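Local coordinates for Sca-family protein (Rickettsia rickettsii, PDB 4LQ8), which is the N-terminal head domain of surface cell antigen 4, a rickettsial protein probably involved in cell adhesion, at residues 199-204 / 219-224. Residues are numbered along the deposited sequence; the frame is centred on the assembly and turned at random.
Sequences TTVKTK and SSYREI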
ATOM      1  N   THR A 199      -2.790 -17.207  -1.302  1.00 27.52           N
ATOM      2  CA  THR A 199      -2.071 -18.316  -0.677  1.00 26.92           C
ATOM      3  C   THR A 199      -1.901 -17.977   0.785  1.00 30.04           C
ATOM      4  O   THR A 199      -1.317 -16.940   1.100  1.00 28.28           O
ATOM      5  CB  THR A 199      -0.692 -18.551  -1.349  1.00 27.15           C
ATOM      6  OG1 THR A 199      -0.889 -18.725  -2.749  1.00 33.22           O
ATOM      7  CG2 THR A 199       0.048 -19.788  -0.775  1.00 23.82           C
ATOM      8  N   THR A 200      -2.414 -18.837   1.679  1.00 26.00           N
ATOM      9  CA  THR A 200      -2.232 -18.648   3.118  1.00 25.97           C
ATOM     10  C   THR A 200      -1.028 -19.536   3.527  1.00 31.03           C
ATOM     11  O   THR A 200      -0.982 -20.703   3.168  1.00 30.65           O
ATOM     12  CB  THR A 200      -3.518 -18.991   3.881  1.00 31.03           C
ATOM     13  OG1 THR A 200      -4.500 -18.026   3.556  1.00 28.34           O
ATOM     14  CG2 THR A 200      -3.329 -18.995   5.394  1.00 32.55           C
ATOM     15  N   VAL A 201      -0.048 -18.964   4.243  1.00 27.85           N
ATOM     16  CA  VAL A 201       1.107 -19.711   4.717  1.00 27.99           C
ATOM     17  C   VAL A 201       0.895 -19.907   6.221  1.00 31.78           C
ATOM     18  O   VAL A 201       0.846 -18.932   6.967  1.00 32.39           O
ATOM     19  CB  VAL A 201       2.446 -18.992   4.383  1.00 31.43           C
ATOM     20  CG1 VAL A 201       3.647 -19.823   4.846  1.00 30.69           C
ATOM     21  CG2 VAL A 201       2.553 -18.693   2.887  1.00 30.58           C
ATOM     22  N   LYS A 202       0.733 -21.162   6.650  1.00 28.31           N
ATOM     23  CA  LYS A 202       0.451 -21.557   8.035  1.00 29.22           C
ATOM     24  C   LYS A 202       1.562 -22.441   8.580  1.00 34.83           C
ATOM     25  O   LYS A 202       1.497 -22.833   9.741  1.00 36.74           O
ATOM     26  CB  LYS A 202      -0.851 -22.401   8.081  1.00 32.28           C
ATOM     27  CG  LYS A 202      -2.146 -21.636   7.885  1.00 50.28           C
ATOM     28  CD  LYS A 202      -3.360 -22.528   8.164  1.00 65.70           C
ATOM     29  CE  LYS A 202      -3.913 -23.230   6.935  1.00 78.07           C
ATOM     30  NZ  LYS A 202      -4.770 -22.332   6.107  1.00 84.69           N
ATOM     31  N   THR A 203       2.520 -22.838   7.736  1.00 30.04           N
ATOM     32  CA  THR A 203       3.570 -23.786   8.137  1.00 31.89           C
ATOM     33  C   THR A 203       4.989 -23.217   8.091  1.00 33.73           C
ATOM     34  O   THR A 203       5.958 -23.975   8.134  1.00 32.09           O
ATOM     35  CB  THR A 203       3.468 -25.087   7.319  1.00 39.96           C
ATOM     36  OG1 THR A 203       3.698 -24.774   5.947  1.00 38.70           O
ATOM     37  CG2 THR A 203       2.127 -25.799   7.500  1.00 36.45           C
ATOM     38  N   LYS A 204       5.118 -21.892   8.016  1.00 30.03           N
ATOM     39  CA  LYS A 204       6.429 -21.261   8.012  1.00 28.59           C
ATOM     40  C   LYS A 204       6.482 -20.163   9.102  1.00 29.06           C
ATOM     41  O   LYS A 204       6.516 -18.965   8.786  1.00 26.97           O
ATOM     42  CB  LYS A 204       6.785 -20.740   6.599  1.00 30.10           C
ATOM     43  CG  LYS A 204       8.256 -20.439   6.447  1.00 39.28           C
ATOM     44  CD  LYS A 204       8.652 -20.019   5.040  1.00 39.26           C
ATOM     45  CE  LYS A 204      10.037 -19.413   5.118  1.00 33.64           C
ATOM     46  NZ  LYS A 204      10.635 -19.230   3.777  1.00 42.07           N
ATOM     47  N   SER A 219       2.470 -16.434  13.057  1.00 28.77           N
ATOM     48  CA  SER A 219       2.132 -17.848  12.901  1.00 29.35           C
ATOM     49  C   SER A 219       1.339 -18.116  11.615  1.00 32.81           C
ATOM     50  O   SER A 219       1.222 -19.256  11.202  1.00 33.68           O
ATOM     51  CB  SER A 219       1.406 -18.364  14.141  1.00 32.87           C
ATOM     52  OG  SER A 219       0.274 -17.567  14.430  1.00 42.26           O
ATOM     53  N   SER A 220       0.837 -17.059  10.955  1.00 28.75           N
ATOM     54  CA  SER A 220       0.121 -17.220   9.687  1.00 27.67           C
ATOM     55  C   SER A 220       0.083 -15.893   8.960  1.00 28.28           C
ATOM     56  O   SER A 220      -0.036 -14.845   9.594  1.00 27.37           O
ATOM     57  CB  SER A 220      -1.305 -17.726   9.927  1.00 31.53           C
ATOM     58  OG  SER A 220      -1.972 -18.015   8.714  1.00 38.88           O
ATOM     59  N   TYR A 221       0.171 -15.939   7.624  1.00 23.22           N
ATOM     60  CA  TYR A 221       0.084 -14.753   6.777  1.00 22.50           C
ATOM     61  C   TYR A 221      -0.420 -15.197   5.410  1.00 26.64           C
ATOM     62  O   TYR A 221      -0.485 -16.398   5.144  1.00 25.56           O
ATOM     63  CB  TYR A 221       1.445 -13.993   6.668  1.00 23.13           C
ATOM     64  CG  TYR A 221       2.532 -14.750   5.932  1.00 24.39           C
ATOM     65  CD1 TYR A 221       2.674 -14.640   4.551  1.00 26.08           C
ATOM     66  CD2 TYR A 221       3.420 -15.573   6.616  1.00 25.61           C
ATOM     67  CE1 TYR A 221       3.679 -15.323   3.866  1.00 25.46           C
ATOM     68  CE2 TYR A 221       4.436 -16.260   5.942  1.00 26.49           C
ATOM     69  CZ  TYR A 221       4.570 -16.115   4.570  1.00 30.90           C
ATOM     70  OH  TYR A 221       5.509 -16.842   3.888  1.00 31.86           O
ATOM     71  N   ARG A 222      -0.796 -14.236   4.555  1.00 22.12           N
ATOM     72  CA  ARG A 222      -1.248 -14.584   3.215  1.00 22.26           C
ATOM     73  C   ARG A 222      -0.524 -13.729   2.191  1.00 26.79           C
ATOM     74  O   ARG A 222       0.022 -12.658   2.511  1.00 26.23           O
ATOM     75  CB  ARG A 222      -2.776 -14.429   3.070  1.00 20.08           C
ATOM     76  CG  ARG A 222      -3.193 -12.941   3.155  1.00 25.74           C
ATOM     77  CD  ARG A 222      -4.643 -12.714   2.852  1.00 25.79           C
ATOM     78  NE  ARG A 222      -5.006 -11.316   3.107  1.00 22.92           N
ATOM     79  CZ  ARG A 222      -6.159 -10.787   2.739  1.00 35.03           C
ATOM     80  NH1 ARG A 222      -7.043 -11.514   2.063  1.00 25.21           N
ATOM     81  NH2 ARG A 222      -6.438  -9.527   3.030  1.00 20.19           N
ATOM     82  N   GLU A 223      -0.538 -14.187   0.961  1.00 24.91           N
ATOM     83  CA  GLU A 223       0.008 -13.407  -0.140  1.00 25.77           C
ATOM     84  C   GLU A 223      -0.927 -13.531  -1.325  1.00 27.68           C
ATOM     85  O   GLU A 223      -1.398 -14.627  -1.633  1.00 26.99           O
ATOM     86  CB  GLU A 223       1.456 -13.814  -0.490  1.00 27.20           C
ATOM     87  CG  GLU A 223       1.617 -15.275  -0.858  1.00 33.33           C
ATOM     88  CD  GLU A 223       3.059 -15.719  -0.965  1.00 52.82           C
ATOM     89  OE1 GLU A 223       3.490 -16.089  -2.080  1.00 57.08           O
ATOM     90  OE2 GLU A 223       3.773 -15.652   0.058  1.00 46.63           O
ATOM     91  N   ILE A 224      -1.199 -12.407  -1.987  1.00 25.13           N
ATOM     92  CA  ILE A 224      -2.060 -12.421  -3.168  1.00 24.95           C
ATOM     93  C   ILE A 224      -1.213 -12.202  -4.414  1.00 29.96           C
ATOM     94  O   ILE A 224      -0.340 -11.332  -4.431  1.00 29.42           O
ATOM     95  CB  ILE A 224      -3.263 -11.453  -3.023  1.00 26.63           C
ATOM     96  CG1 ILE A 224      -4.190 -11.945  -1.892  1.00 25.13           C
ATOM     97  CG2 ILE A 224      -4.018 -11.303  -4.361  1.00 27.55           C
ATOM     98  CD1 ILE A 224      -5.089 -10.886  -1.283  1.00 23.30           C
TER
HETATM   99  O   HOH W   1      -0.935 -16.328  -3.936  1.00 35.94           O
HETATM  100  O   HOH W   2       3.368 -19.651   8.619  1.00 31.29           O
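Two neighbouring strands of a six-stranded antiparallel sheet in the Sca4 head domain, 192-201 and 215-224, illustrate how the side chains of a β-pairing can meet closely across one face and only loosely across the other. The short segments run at 154° to each other, and two hydrogen-bonded pairs, Thr199 with Glu223 and Val201 with Tyr221, flank the non-hydrogen-bonded pair Thr200-Arg222. Each hydrogen-bonded pair is closed by two backbone hydrogen bonds. The shortest of the four, from Val201 N to Tyr221 O (2.8 Å), lies almost along the C=O axis.

Packing is tight on the face that carries Val201 and Tyr221. With CG between its backbone N and carbonyl carbon (chi1 67°), Tyr221 lays its ring alongside the valine, and Val201 CB stands over one ring face in a CH-pi contact, 3.8 Å from the centroid. The two methyls reach the phenol end from that same side, CG1 and CG2 each 3.6 Å from Tyr221 OH. Ile292, from strand 292-297 of the other sheet, also touches Tyr221.

The Thr200 and Arg222 side chains, on the other face, cross obliquely and barely meet: Thr200 OG1 comes no nearer than 4.0 Å to Arg222 CB. The arginine instead extends away, buried against strand 236-245, its guanidinium forming salt bridges with Glu198 and Asp32 and a hydrogen bond to the carbonyl of Val242. Beyond Val201 the chains part into exposed loop around Lys202-Lys204, where a water mediates between them: it donates weakly to Val201 O and accepts a sound hydrogen bond from Lys204 N, 2.9 Å away.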